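PDB 3KOT: HTH-type transcriptional activator AmpR from Citrobacter freundii, which regulates expression of the AmpC beta-lactamase gene as a LysR-family DNA-binding transcription factor, here represented by its effector-binding domain. Local coordinates for residues 63-68 with 180-185. The protein carries 3 engineered substitutions. Sequence-based numbering, arbitrary orientation.
Sequences IRYGGG and GSFWIT. Engineered in segment 180-185: Phe182 (natural residue Tyr).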
loop_
_atom_site.group_PDB
_atom_site.type_symbol
_atom_site.label_atom_id
_atom_site.label_comp_id
_atom_site.label_asym_id
_atom_site.label_seq_id
_atom_site.Cartn_x
_atom_site.Cartn_y
_atom_site.Cartn_z
ATOM N N ILE A 63 -5.232 5.012 13.565
ATOM C CA ILE A 63 -4.133 4.145 13.962
ATOM C C ILE A 63 -2.946 4.431 13.044
ATOM O O ILE A 63 -3.060 4.359 11.829
ATOM C CB ILE A 63 -4.542 2.658 13.934
ATOM C CG1 ILE A 63 -5.634 2.420 14.990
ATOM C CG2 ILE A 63 -3.334 1.777 14.196
ATOM C CD1 ILE A 63 -6.252 1.020 14.984
ATOM N N ARG A 64 -1.823 4.808 13.644
ATOM C CA ARG A 64 -0.702 5.356 12.896
ATOM C C ARG A 64 0.622 4.905 13.491
ATOM O O ARG A 64 0.674 4.327 14.581
ATOM C CB ARG A 64 -0.775 6.882 12.919
ATOM C CG ARG A 64 -0.618 7.460 14.318
ATOM C CD ARG A 64 -1.360 8.769 14.431
ATOM N NE ARG A 64 -0.949 9.676 13.358
ATOM C CZ ARG A 64 -1.562 10.820 13.066
ATOM N NH1 ARG A 64 -2.619 11.195 13.760
ATOM N NH2 ARG A 64 -1.117 11.589 12.079
ATOM N N TYR A 65 1.687 5.193 12.767
ATOM C CA TYR A 65 3.042 4.879 13.200
ATOM C C TYR A 65 3.730 6.188 13.555
ATOM O O TYR A 65 3.633 7.158 12.805
ATOM C CB TYR A 65 3.780 4.169 12.057
ATOM C CG TYR A 65 5.275 3.966 12.234
ATOM C CD1 TYR A 65 5.781 2.749 12.677
ATOM C CD2 TYR A 65 6.181 4.973 11.912
ATOM C CE1 TYR A 65 7.159 2.542 12.824
ATOM C CE2 TYR A 65 7.555 4.781 12.056
ATOM C CZ TYR A 65 8.034 3.565 12.521
ATOM O OH TYR A 65 9.392 3.353 12.653
ATOM N N GLY A 66 4.425 6.225 14.691
ATOM C CA GLY A 66 5.118 7.438 15.080
ATOM C C GLY A 66 5.549 7.449 16.532
ATOM O O GLY A 66 5.634 6.398 17.168
ATOM N N GLY A 67 5.805 8.646 17.062
ATOM C CA GLY A 67 6.385 8.780 18.387
ATOM C C GLY A 67 5.428 9.111 19.522
ATOM O O GLY A 67 5.853 9.223 20.665
ATOM N N GLY A 68 4.144 9.279 19.222
ATOM C CA GLY A 68 3.158 9.513 20.267
ATOM C C GLY A 68 2.986 10.968 20.693
ATOM O O GLY A 68 2.121 11.279 21.513
ATOM N N GLY A 180 9.821 4.432 15.922
ATOM C CA GLY A 180 8.398 4.676 16.024
ATOM C C GLY A 180 7.667 3.438 16.503
ATOM O O GLY A 180 8.182 2.324 16.426
ATOM N N SER A 181 6.459 3.637 17.015
ATOM C CA SER A 181 5.642 2.523 17.459
ATOM C C SER A 181 4.274 2.706 16.847
ATOM O O SER A 181 4.058 3.649 16.098
ATOM C CB SER A 181 5.556 2.492 18.989
ATOM O OG SER A 181 6.811 2.139 19.548
ATOM N N PHE A 182 3.353 1.796 17.143
ATOM C CA PHE A 182 1.984 1.997 16.687
ATOM C C PHE A 182 1.127 2.610 17.788
ATOM O O PHE A 182 1.181 2.199 18.955
ATOM C CB PHE A 182 1.386 0.706 16.133
ATOM C CG PHE A 182 1.994 0.297 14.820
ATOM C CD1 PHE A 182 1.597 0.912 13.650
ATOM C CD2 PHE A 182 2.992 -0.674 14.769
ATOM C CE1 PHE A 182 2.157 0.560 12.450
ATOM C CE2 PHE A 182 3.558 -1.046 13.564
ATOM C CZ PHE A 182 3.142 -0.418 12.396
ATOM N N TRP A 183 0.361 3.616 17.391
ATOM C CA TRP A 183 -0.439 4.435 18.291
ATOM C C TRP A 183 -1.849 4.561 17.747
ATOM O O TRP A 183 -2.062 4.488 16.528
ATOM C CB TRP A 183 0.149 5.845 18.377
ATOM C CG TRP A 183 1.474 5.916 19.020
ATOM C CD1 TRP A 183 2.686 5.730 18.426
ATOM C CD2 TRP A 183 1.741 6.206 20.402
ATOM N NE1 TRP A 183 3.690 5.884 19.351
ATOM C CE2 TRP A 183 3.136 6.177 20.571
ATOM C CE3 TRP A 183 0.934 6.499 21.504
ATOM C CZ2 TRP A 183 3.748 6.418 21.804
ATOM C CZ3 TRP A 183 1.545 6.732 22.740
ATOM C CH2 TRP A 183 2.935 6.693 22.873
ATOM N N ILE A 184 -2.816 4.739 18.640
ATOM C CA ILE A 184 -4.172 5.109 18.218
ATOM C C ILE A 184 -4.471 6.504 18.767
ATOM O O ILE A 184 -4.290 6.765 19.963
ATOM C CB ILE A 184 -5.259 4.101 18.663
ATOM C CG1 ILE A 184 -6.624 4.462 18.049
ATOM C CG2 ILE A 184 -5.369 4.042 20.191
ATOM C CD1 ILE A 184 -7.694 3.370 18.246
ATOM N N THR A 185 -4.905 7.397 17.880
ATOM C CA THR A 185 -4.996 8.809 18.218
ATOM C C THR A 185 -6.355 9.413 17.890
ATOM O O THR A 185 -6.982 9.082 16.886
ATOM C CB THR A 185 -3.861 9.647 17.552
ATOM O OG1 THR A 185 -4.095 9.770 16.139
ATOM C CG2 THR A 185 -2.520 8.987 17.782
HETATM O O HOH W 1 10.177 1.615 14.546
#
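Arg64 and Trp183 form a hydrogen-bonded antiparallel pair, Arg64 N to Trp183 O and Trp183 N to Arg64 O both 2.9 Å. Gly66 with Ser181 repeats the pattern, Gly66 O taking Ser181 N at 2.9 Å, and between and beyond these pairs Tyr65 faces Phe182 and Ile63 faces Ile184 in non-hydrogen-bonded positions. Residues 63-66 and 181-185 are thus neighbouring strands inside the mixed sheet of one alpha/beta lobe, flanked by strands 12-19 and 73-86.

Side chains and a water add polar bonds to the ladder. Arg64 bends at chi3 (-53°) to bring NH1 to Thr185 OG1 at 3.1 Å, nearly straight (165°) and in the guanidinium plane; Trp70 adds a cation-pi contact to this arginine. Gly66 O also accepts, weakly, from the indole NE1 of Trp183. Water 1 links Tyr65 OH to Gly180 O.

Aromatic rings pack on both faces of the sheet. On one, Tyr65 turns its edge to a face of Phe182, an engineered residue (natural Tyr), with planes at 72°, while Gly180 CA lies over a face of Tyr65. On this same face Ile63 CG1 meets Ile184 CG1, and Ile63 also touches Phe22 and Leu78. On the other, Gly68 CA sits over the six-membered ring of Trp183, 3.5 Å from its centroid.

With Gly68 set directly on the indole and Gly180 on the phenol, close approach depends on residues without side chains; Gly66 O, at the end of strand 61-66, is held mainly by Ser181 N and only weakly by Trp183 NE1, while Gly68 in the following turn covers the indole.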